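Local coordinates for ABC transporter substrate-binding protein (Streptococcus pneumoniae, PDB 4OHN) that binds histidine and probably delivers it to an ABC transporter for uptake into the cell, at residues I45-A50 against S228-D233. Numbering follows the deposited sequence.
Sequences IDLATA and SSLYKD
Leu230 projects from helix 217-232 against Leu47 and Ala50 of helix 43-53, a purely apolar helix-to-helix contact within a periplasmic-binding-protein fold of solute-binding family 3. Its two methyls divide the work: CD1 meets CD1 of Leu47 at 3.9 Å, while CD2 lies 3.9 Å from CB of Ala50. Leu230 CD1 also comes within 4.1 Å of that same CB, so the branched end of the leucine covers the alanine methyl with both its arms. Alanine suits the place because its small methyl, directed at the other helix, lets CA of Ala50 and CA of Leu230 approach to 7.8 Å, while the two branched leucines are long enough to reach across and bury apolar surface. The first bond of Leu47's side chain points neither at Leu230 nor away from it, and with CG anti to the backbone N (chi1 -178°) CD1 reaches across, the two side chains meeting at a slant.

Helix 235-244 adds neighbours: Phe236 packs on Leu47, as does Trp82, and Lys235 touches both Ala50 and Leu230. Two salt bridges lie around this apolar patch. Asp46 to Lys242 joins helix 43-53 to helix 235-244, and Asp233 to Lys54 links residues near the ends of the two contacting helices. The side chain of Leu47 stays about 14 Å from the bound histidine, and none of the touching residues lines the ligand pocket.

Within helix 43-53, Thr49 turns its hydroxyl back on its own helix. Ile45 O accepts Thr49 N from one face of the carbonyl plane and Thr49 OG1, at 2.7 Å and tilted 31° from that plane, from the other.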
ATOM      1  N   ILE A  45       1.904  -7.518  -7.918  1.00  8.70           N
ATOM      2  CA  ILE A  45       1.808  -7.909  -9.317  1.00  8.65           C
ATOM      3  C   ILE A  45       1.951  -9.430  -9.406  1.00  8.73           C
ATOM      4  O   ILE A  45       1.128 -10.116 -10.032  1.00  9.90           O
ATOM      5  CB  ILE A  45       2.872  -7.217 -10.199  1.00  9.75           C
ATOM      6  CG1 ILE A  45       2.846  -5.692 -10.045  1.00  9.56           C
ATOM      7  CG2 ILE A  45       2.673  -7.616 -11.654  1.00  9.92           C
ATOM      8  CD1 ILE A  45       1.514  -5.041 -10.391  1.00 12.03           C
ATOM      9  N   ASP A  46       2.971  -9.968  -8.755  1.00  8.19           N
ATOM     10  CA  ASP A  46       3.204 -11.405  -8.774  1.00  8.68           C
ATOM     11  C   ASP A  46       2.082 -12.181  -8.071  1.00  9.74           C
ATOM     12  O   ASP A  46       1.616 -13.211  -8.582  1.00 10.81           O
ATOM     13  CB  ASP A  46       4.559 -11.711  -8.105  1.00  9.17           C
ATOM     14  CG  ASP A  46       5.763 -11.279  -8.951  1.00 10.21           C
ATOM     15  OD1 ASP A  46       5.611 -10.925 -10.139  1.00 12.66           O
ATOM     16  OD2 ASP A  46       6.877 -11.316  -8.392  1.00 12.39           O
ATOM     17  N   LEU A  47       1.651 -11.689  -6.923  1.00  8.90           N
ATOM     18  CA  LEU A  47       0.650 -12.404  -6.138  1.00  8.79           C
ATOM     19  C   LEU A  47      -0.704 -12.410  -6.851  1.00  8.09           C
ATOM     20  O   LEU A  47      -1.338 -13.469  -6.963  1.00  9.17           O
ATOM     21  CB  LEU A  47       0.533 -11.824  -4.732  1.00  8.72           C
ATOM     22  CG  LEU A  47      -0.457 -12.545  -3.809  1.00 11.48           C
ATOM     23  CD1 LEU A  47      -0.063 -13.980  -3.584  1.00 12.79           C
ATOM     24  CD2 LEU A  47      -0.548 -11.802  -2.476  1.00 11.53           C
ATOM     25  N   ALA A  48      -1.149 -11.273  -7.367  1.00  7.99           N
ATOM     26  CA  ALA A  48      -2.426 -11.210  -8.072  1.00  8.03           C
ATOM     27  C   ALA A  48      -2.387 -12.046  -9.343  1.00  8.23           C
ATOM     28  O   ALA A  48      -3.353 -12.704  -9.700  1.00  9.42           O
ATOM     29  CB  ALA A  48      -2.780  -9.785  -8.413  1.00  9.03           C
ATOM     30  N   THR A  49      -1.272 -12.011 -10.054  1.00  8.40           N
ATOM     31  CA  THR A  49      -1.121 -12.840 -11.257  1.00  9.08           C
ATOM     32  C   THR A  49      -1.310 -14.316 -10.893  1.00 10.63           C
ATOM     33  O   THR A  49      -2.052 -15.053 -11.561  1.00 11.10           O
ATOM     34  CB  THR A  49       0.245 -12.607 -11.939  1.00  9.78           C
ATOM     35  OG1 THR A  49       0.332 -11.243 -12.345  1.00 11.60           O
ATOM     36  CG2 THR A  49       0.435 -13.478 -13.139  1.00 11.97           C
ATOM     37  N   ALA A  50      -0.658 -14.755  -9.823  1.00  9.81           N
ATOM     38  CA  ALA A  50      -0.746 -16.146  -9.384  1.00  9.90           C
ATOM     39  C   ALA A  50      -2.150 -16.505  -8.896  1.00  9.88           C
ATOM     40  O   ALA A  50      -2.633 -17.608  -9.137  1.00 11.84           O
ATOM     41  CB  ALA A  50       0.276 -16.416  -8.291  1.00 10.63           C
ATOM     42  N   SER A 228      -5.164 -19.762  -0.085  1.00 10.00           N
ATOM     43  CA  SER A 228      -4.944 -21.050   0.585  1.00 10.59           C
ATOM     44  C   SER A 228      -4.058 -21.988  -0.230  1.00 12.22           C
ATOM     45  O   SER A 228      -3.190 -22.669   0.332  1.00 13.21           O
ATOM     46  CB  SER A 228      -6.271 -21.739   0.892  1.00 13.21           C
ATOM     47  OG  SER A 228      -7.035 -20.968   1.797  1.00 13.73           O
ATOM     48  N   SER A 229      -4.236 -22.013  -1.545  1.00 10.23           N
ATOM     49  CA  SER A 229      -3.397 -22.837  -2.413  1.00 12.84           C
ATOM     50  C   SER A 229      -1.982 -22.293  -2.438  1.00 10.69           C
ATOM     51  O   SER A 229      -1.038 -23.057  -2.350  1.00 11.38           O
ATOM     52  CB  SER A 229      -3.941 -22.856  -3.871  1.00 13.52           C
ATOM     53  OG  SER A 229      -4.925 -23.843  -4.085  1.00 23.40           O
ATOM     54  N   LEU A 230      -1.845 -20.970  -2.584  1.00 10.07           N
ATOM     55  CA  LEU A 230      -0.530 -20.366  -2.778  1.00 10.13           C
ATOM     56  C   LEU A 230       0.339 -20.493  -1.533  1.00 10.64           C
ATOM     57  O   LEU A 230       1.561 -20.561  -1.650  1.00 11.07           O
ATOM     58  CB  LEU A 230      -0.659 -18.901  -3.210  1.00  9.54           C
ATOM     59  CG  LEU A 230      -1.365 -18.718  -4.558  1.00 10.33           C
ATOM     60  CD1 LEU A 230      -1.674 -17.267  -4.811  1.00 14.23           C
ATOM     61  CD2 LEU A 230      -0.535 -19.236  -5.680  1.00 12.57           C
ATOM     62  N   TYR A 231      -0.270 -20.571  -0.361  1.00 10.80           N
ATOM     63  CA  TYR A 231       0.492 -20.774   0.868  1.00 11.61           C
ATOM     64  C   TYR A 231       1.159 -22.141   0.929  1.00 12.53           C
ATOM     65  O   TYR A 231       2.201 -22.314   1.550  1.00 14.89           O
ATOM     66  CB  TYR A 231      -0.394 -20.600   2.112  1.00 12.85           C
ATOM     67  CG  TYR A 231      -0.816 -19.174   2.380  1.00 13.68           C
ATOM     68  CD1 TYR A 231       0.081 -18.127   2.253  1.00 18.02           C
ATOM     69  CD2 TYR A 231      -2.110 -18.873   2.768  1.00 16.07           C
ATOM     70  CE1 TYR A 231      -0.292 -16.815   2.503  1.00 23.40           C
ATOM     71  CE2 TYR A 231      -2.497 -17.554   3.008  1.00 18.02           C
ATOM     72  CZ  TYR A 231      -1.578 -16.543   2.876  1.00 19.82           C
ATOM     73  OH  TYR A 231      -1.924 -15.223   3.118  1.00 23.12           O
ATOM     74  N   LYS A 232       0.538 -23.147   0.345  1.00 12.75           N
ATOM     75  CA  LYS A 232       1.079 -24.496   0.416  1.00 13.72           C
ATOM     76  C   LYS A 232       1.772 -24.961  -0.841  1.00 15.45           C
ATOM     77  O   LYS A 232       2.485 -25.945  -0.782  1.00 19.46           O
ATOM     78  CB  LYS A 232       0.009 -25.490   0.829  1.00 14.85           C
ATOM     79  CG  LYS A 232      -1.168 -25.563  -0.132  1.00 13.46           C
ATOM     80  CD  LYS A 232      -2.184 -26.601   0.325  1.00 14.08           C
ATOM     81  CE  LYS A 232      -3.516 -26.354  -0.376  1.00 13.31           C
ATOM     82  NZ  LYS A 232      -4.556 -27.348   0.018  1.00 13.96           N
ATOM     83  N   ASP A 233       1.587 -24.285  -1.975  1.00 13.42           N
ATOM     84  CA  ASP A 233       2.238 -24.744  -3.199  1.00 16.58           C
ATOM     85  C   ASP A 233       3.623 -24.159  -3.448  1.00 19.52           C
ATOM     86  O   ASP A 233       4.233 -24.421  -4.494  1.00 22.51           O
ATOM     87  CB  ASP A 233       1.332 -24.599  -4.444  1.00 23.34           C
ATOM     88  CG  ASP A 233       1.035 -23.176  -4.812  1.00 23.22           C
ATOM     89  OD1 ASP A 233       1.726 -22.238  -4.357  1.00 19.21           O
ATOM     90  OD2 ASP A 233       0.056 -22.981  -5.587  1.00 22.76           O
TER